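Local coordinates for protein endo alpha-1,4 polygalactosaminidase (PDB 6OJ1) that cleaves alpha-1,4-linked galactosamine polymers from within the chain as an endo-acting glycoside hydrolase, thereby disrupting microbial biofilms, at residues C84-G89 with D132-A137; F172-A177 with K198-S203. One frame throughout, in Å; residues are numbered along the deposited sequence.

Contact 1: C84-G89 with D132-A137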
loop_
_atom_site.group_PDB
_atom_site.type_symbol
_atom_site.label_atom_id
_atom_site.label_comp_id
_atom_site.label_asym_id
_atom_site.label_seq_id
_atom_site.Cartn_x
_atom_site.Cartn_y
_atom_site.Cartn_z
ATOM N N CYS A 84 1.863 -0.579 7.967
ATOM C CA CYS A 84 0.740 0.285 8.297
ATOM C C CYS A 84 0.335 1.055 7.049
ATOM O O CYS A 84 1.118 1.863 6.520
ATOM C CB CYS A 84 1.106 1.222 9.443
ATOM S SG CYS A 84 1.285 0.258 10.977
ATOM N N TYR A 85 -0.873 0.777 6.583
ATOM C CA TYR A 85 -1.457 1.414 5.409
ATOM C C TYR A 85 -1.959 2.816 5.751
ATOM O O TYR A 85 -2.604 3.022 6.780
ATOM C CB TYR A 85 -2.621 0.549 4.893
ATOM C CG TYR A 85 -3.515 1.277 3.908
ATOM C CD1 TYR A 85 -4.585 2.059 4.348
ATOM C CD2 TYR A 85 -3.264 1.213 2.545
ATOM C CE1 TYR A 85 -5.386 2.770 3.442
ATOM C CE2 TYR A 85 -4.057 1.901 1.642
ATOM C CZ TYR A 85 -5.117 2.682 2.094
ATOM O OH TYR A 85 -5.899 3.391 1.201
ATOM N N PHE A 86 -1.725 3.772 4.854
ATOM C CA PHE A 86 -2.446 5.034 4.919
ATOM C C PHE A 86 -2.457 5.623 3.516
ATOM O O PHE A 86 -1.688 5.206 2.649
ATOM C CB PHE A 86 -1.820 6.007 5.923
ATOM C CG PHE A 86 -0.466 6.569 5.483
ATOM C CD1 PHE A 86 0.711 5.879 5.763
ATOM C CD2 PHE A 86 -0.382 7.808 4.840
ATOM C CE1 PHE A 86 1.949 6.400 5.369
ATOM C CE2 PHE A 86 0.842 8.327 4.452
ATOM C CZ PHE A 86 2.015 7.631 4.727
ATOM N N SER A 87 -3.368 6.551 3.282
ATOM C CA SER A 87 -3.443 7.198 1.976
ATOM C C SER A 87 -2.563 8.430 1.990
ATOM O O SER A 87 -2.817 9.367 2.752
ATOM C CB SER A 87 -4.874 7.584 1.608
ATOM O OG SER A 87 -4.873 8.149 0.299
ATOM N N ALA A 88 -1.536 8.440 1.134
ATOM C CA ALA A 88 -0.679 9.605 1.035
ATOM C C ALA A 88 -1.129 10.564 -0.066
ATOM O O ALA A 88 -0.813 11.750 -0.000
ATOM C CB ALA A 88 0.765 9.159 0.788
ATOM N N GLY A 89 -1.905 10.091 -1.036
ATOM C CA GLY A 89 -2.280 10.934 -2.152
ATOM C C GLY A 89 -3.748 11.279 -2.241
ATOM O O GLY A 89 -4.150 11.966 -3.186
ATOM N N ASP A 132 3.302 13.965 9.858
ATOM C CA ASP A 132 2.565 13.682 11.094
ATOM C C ASP A 132 2.047 12.239 11.113
ATOM O O ASP A 132 2.070 11.574 12.159
ATOM C CB ASP A 132 1.383 14.645 11.256
ATOM C CG ASP A 132 1.793 16.094 11.475
ATOM O OD1 ASP A 132 2.991 16.386 11.672
ATOM O OD2 ASP A 132 0.883 16.954 11.430
ATOM N N ARG A 133 1.557 11.746 9.969
ATOM C CA ARG A 133 1.061 10.375 9.904
ATOM C C ARG A 133 2.200 9.376 10.046
ATOM O O ARG A 133 2.030 8.336 10.691
ATOM C CB ARG A 133 0.292 10.147 8.598
ATOM C CG ARG A 133 -1.087 10.848 8.584
ATOM C CD ARG A 133 -1.793 10.731 7.227
ATOM N NE ARG A 133 -3.121 11.343 7.263
ATOM C CZ ARG A 133 -4.027 11.231 6.293
ATOM N NH1 ARG A 133 -3.750 10.558 5.177
ATOM N NH2 ARG A 133 -5.219 11.810 6.437
ATOM N N LEU A 134 3.375 9.684 9.469
ATOM C CA LEU A 134 4.538 8.814 9.661
ATOM C C LEU A 134 4.996 8.806 11.116
ATOM O O LEU A 134 5.435 7.766 11.626
ATOM C CB LEU A 134 5.692 9.251 8.747
ATOM C CG LEU A 134 5.424 9.015 7.250
ATOM C CD1 LEU A 134 6.564 9.644 6.414
ATOM C CD2 LEU A 134 5.259 7.539 6.897
ATOM N N ASP A 135 4.927 9.959 11.795
ATOM C CA ASP A 135 5.174 9.999 13.232
ATOM C C ASP A 135 4.254 9.032 13.959
ATOM O O ASP A 135 4.695 8.266 14.825
ATOM C CB ASP A 135 4.955 11.412 13.791
ATOM C CG ASP A 135 6.067 12.384 13.457
ATOM O OD1 ASP A 135 7.091 12.002 12.846
ATOM O OD2 ASP A 135 5.895 13.571 13.821
ATOM N N MET A 136 2.964 9.061 13.619
ATOM C CA MET A 136 2.018 8.149 14.255
ATOM C C MET A 136 2.381 6.691 13.988
ATOM O O MET A 136 2.360 5.856 14.902
ATOM C CB MET A 136 0.590 8.428 13.784
ATOM C CG MET A 136 -0.370 7.321 14.292
ATOM S SD MET A 136 -2.063 7.553 13.707
ATOM C CE MET A 136 -2.533 8.890 14.777
ATOM N N ALA A 137 2.712 6.361 12.733
ATOM C CA ALA A 137 3.117 4.992 12.412
ATOM C C ALA A 137 4.318 4.565 13.242
ATOM O O ALA A 137 4.330 3.468 13.818
ATOM C CB ALA A 137 3.428 4.857 10.919
#

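Contact 2: F172-A177 with K198-S203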
loop_
_atom_site.group_PDB
_atom_site.type_symbol
_atom_site.label_atom_id
_atom_site.label_comp_id
_atom_site.label_asym_id
_atom_site.label_seq_id
_atom_site.Cartn_x
_atom_site.Cartn_y
_atom_site.Cartn_z
ATOM N N PHE A 172 10.393 11.528 -1.014
ATOM C CA PHE A 172 10.220 12.274 0.232
ATOM C C PHE A 172 9.642 11.391 1.330
ATOM O O PHE A 172 10.148 11.371 2.460
ATOM C CB PHE A 172 9.305 13.481 -0.022
ATOM C CG PHE A 172 8.649 14.039 1.214
ATOM C CD1 PHE A 172 9.313 14.957 2.008
ATOM C CD2 PHE A 172 7.338 13.682 1.544
ATOM C CE1 PHE A 172 8.699 15.491 3.136
ATOM C CE2 PHE A 172 6.720 14.208 2.666
ATOM C CZ PHE A 172 7.407 15.117 3.463
ATOM N N LEU A 173 8.568 10.660 1.013
ATOM C CA LEU A 173 7.977 9.736 1.979
ATOM C C LEU A 173 8.976 8.665 2.401
ATOM O O LEU A 173 9.041 8.307 3.583
ATOM C CB LEU A 173 6.725 9.081 1.389
ATOM C CG LEU A 173 5.516 9.977 1.095
ATOM C CD1 LEU A 173 4.433 9.145 0.398
ATOM C CD2 LEU A 173 4.955 10.609 2.388
ATOM N N ALA A 174 9.762 8.137 1.448
ATOM C CA ALA A 174 10.705 7.065 1.762
ATOM C C ALA A 174 11.804 7.552 2.697
ATOM O O ALA A 174 12.150 6.878 3.673
ATOM C CB ALA A 174 11.329 6.496 0.482
ATOM N N ASN A 175 12.376 8.719 2.406
ATOM C CA ASN A 175 13.409 9.251 3.284
ATOM C C ASN A 175 12.852 9.539 4.673
ATOM O O ASN A 175 13.527 9.299 5.679
ATOM C CB ASN A 175 14.027 10.502 2.659
ATOM C CG ASN A 175 14.759 10.191 1.368
ATOM O OD1 ASN A 175 15.218 9.062 1.156
ATOM N ND2 ASN A 175 14.870 11.186 0.496
ATOM N N ALA A 176 11.614 10.038 4.745
ATOM C CA ALA A 176 10.998 10.318 6.042
ATOM C C ALA A 176 10.700 9.037 6.811
ATOM O O ALA A 176 10.888 8.981 8.039
ATOM C CB ALA A 176 9.702 11.104 5.846
ATOM N N ALA A 177 10.189 8.015 6.117
ATOM C CA ALA A 177 9.953 6.731 6.773
ATOM C C ALA A 177 11.264 6.127 7.256
ATOM O O ALA A 177 11.364 5.654 8.395
ATOM C CB ALA A 177 9.246 5.772 5.812
ATOM N N LYS A 198 15.135 2.268 -5.697
ATOM C CA LYS A 198 16.256 2.161 -4.763
ATOM C C LYS A 198 15.848 2.517 -3.340
ATOM O O LYS A 198 16.484 2.063 -2.381
ATOM C CB LYS A 198 17.417 3.053 -5.206
ATOM C CG LYS A 198 18.091 2.602 -6.480
ATOM C CD LYS A 198 19.212 3.557 -6.861
ATOM N N ASN A 199 14.806 3.330 -3.181
ATOM C CA ASN A 199 14.303 3.737 -1.880
ATOM C C ASN A 199 13.206 2.810 -1.366
ATOM O O ASN A 199 12.752 2.984 -0.230
ATOM C CB ASN A 199 13.766 5.179 -1.949
ATOM C CG ASN A 199 14.539 6.147 -1.061
ATOM O OD1 ASN A 199 15.253 5.737 -0.139
ATOM N ND2 ASN A 199 14.385 7.449 -1.333
ATOM N N MET A 200 12.755 1.850 -2.178
ATOM C CA MET A 200 11.616 1.001 -1.844
ATOM C C MET A 200 12.087 -0.336 -1.285
ATOM O O MET A 200 13.109 -0.871 -1.710
ATOM C CB MET A 200 10.733 0.730 -3.074
ATOM C CG MET A 200 10.120 1.965 -3.745
ATOM S SD MET A 200 9.003 2.886 -2.682
ATOM C CE MET A 200 10.095 4.215 -2.143
ATOM N N GLN A 201 11.316 -0.891 -0.347
ATOM C CA GLN A 201 11.579 -2.248 0.119
ATOM C C GLN A 201 10.642 -3.281 -0.505
ATOM O O GLN A 201 10.895 -4.486 -0.363
ATOM C CB GLN A 201 11.489 -2.330 1.656
ATOM C CG GLN A 201 12.700 -1.714 2.404
ATOM C CD GLN A 201 12.877 -0.235 2.152
ATOM O OE1 GLN A 201 12.068 0.584 2.584
ATOM N NE2 GLN A 201 13.952 0.123 1.467
ATOM N N TRP A 202 9.585 -2.846 -1.186
ATOM C CA TRP A 202 8.663 -3.752 -1.866
ATOM C C TRP A 202 7.808 -2.945 -2.831
ATOM O O TRP A 202 7.836 -1.710 -2.847
ATOM C CB TRP A 202 7.740 -4.484 -0.881
ATOM C CG TRP A 202 6.944 -3.536 -0.021
ATOM C CD1 TRP A 202 5.811 -2.844 -0.371
ATOM C CD2 TRP A 202 7.236 -3.158 1.330
ATOM N NE1 TRP A 202 5.379 -2.067 0.686
ATOM C CE2 TRP A 202 6.242 -2.236 1.736
ATOM C CE3 TRP A 202 8.247 -3.506 2.237
ATOM C CZ2 TRP A 202 6.218 -1.673 3.013
ATOM C CZ3 TRP A 202 8.224 -2.940 3.504
ATOM C CH2 TRP A 202 7.224 -2.033 3.876
ATOM N N SER A 203 7.006 -3.674 -3.598
ATOM C CA SER A 203 5.854 -3.167 -4.326
ATOM C C SER A 203 4.590 -3.747 -3.703
ATOM O O SER A 203 4.556 -4.925 -3.347
ATOM C CB SER A 203 5.934 -3.580 -5.806
ATOM O OG SER A 203 4.671 -3.433 -6.445
#

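Contact 1: C84-G89 with D132-A137
Phe86, on strand 81-87, points its ring toward helix 124-140, where Arg133 and Leu134 receive it. With CG set between its backbone N and carbonyl carbon (chi1 70°), the Phe86 ring is presented to both helix side chains. The aliphatic part of Arg133 passes along the ring: CB lies over one face, and CD of Arg133 comes within 4.0 Å of Phe86 CD2. The chain is extended from CG to NE and carries the guanidinium past the ring; the planes stand 88° apart, so the two do not stack. Leu134 crosses Phe86 at about a right angle and brings its CD2 methyl to 3.8 Å from Phe86 CE1. At the far end of the arginine, NH1 of Arg133 sits 2.9 Å from Ser87 O, which lies at the edge of the guanidinium in its plane, but the N-H points badly for a hydrogen bond, and none is formed. The charge is instead paired with Asp97 through NE. Val145 of the neighbouring strand also packs on Phe86. Strand and helix run nearly antiparallel (165°), their axes 10.1 Å apart, as expected where an outer helix packs on a barrel strand in the (beta/alpha)-barrel of family GH114.

Contact 2: F172-A177 with K198-S203
Asn199 reaches helix 163-179 with its carboxamide, giving ND2 to OD1 of Asn175 and resting its CG on the methyl of Ala174. The hydrogen bond from Asn199 ND2 to Asn175 OD1 is 3.1 Å long and moderately bent, with an angle of 150° at the hydrogen. The donor approaches from above the carbonyl plane of Asn175, 46° out of it, and the two amide planes are turned 67° apart, so the amides do not lie side by side as a flat pair. Beside this bond, Ala174 CB lies 3.6 Å from Asn199 CG; the CA atoms of Ala174 and Asn199 are 6.1 Å apart, a close approach of backbone to helix. The same methyl meets Met200 CE at 3.7 Å. The CB of Met200 points away from the helix, but bends at its second and third torsions bring its terminal methyl back.

A second shell holds the Asn199 amide and the oxygen of Asn175. Thr30, near the start of the modelled chain, donates its backbone N-H to Asn199 OD1 and is hydrogen-bonded through OG1 to Asn175 OD1, while ND2 of Asn199 also bonds to Asn171 OD1, one turn earlier on the helix. Leu186 of strand 183-187 packs against Met200, and Ile184 against Ala174.

The contact therefore has a polar edge beside an apolar one. Two bonds from ND2 and one at OD1 hold the buried Asn199 amide and set its rotation, while Asn175 OD1 takes part in two hydrogen bonds, with Asn199 ND2 and Thr30 OG1, joining the helix, the 3-10 turn and the N-terminal segment.

How the contacts relate
Both segments of contact 1 precede those of contact 2 in the sequence, and the contact centres lie 13 Å apart in one barrel, both reaching the same sheet. They touch directly where helices 124-140 and 163-179 pack together: Leu134 CD1 is 3.5 Å from Ala176 CB. A second junction lies at the end of strand 81-87, where Ala88 CB meets Leu173 CD1 at 3.7 Å. Leu134 thus serves Phe86 with one methyl and the next helix with the other. Their surroundings differ: the Arg133 side chain is about 4 Å from a 1,2-ethanediol, probably from the crystallisation liquor, whereas that of Asn199 is about 4 Å from an N-acetylglucosamine of a glycan attached to the protein, not a substrate.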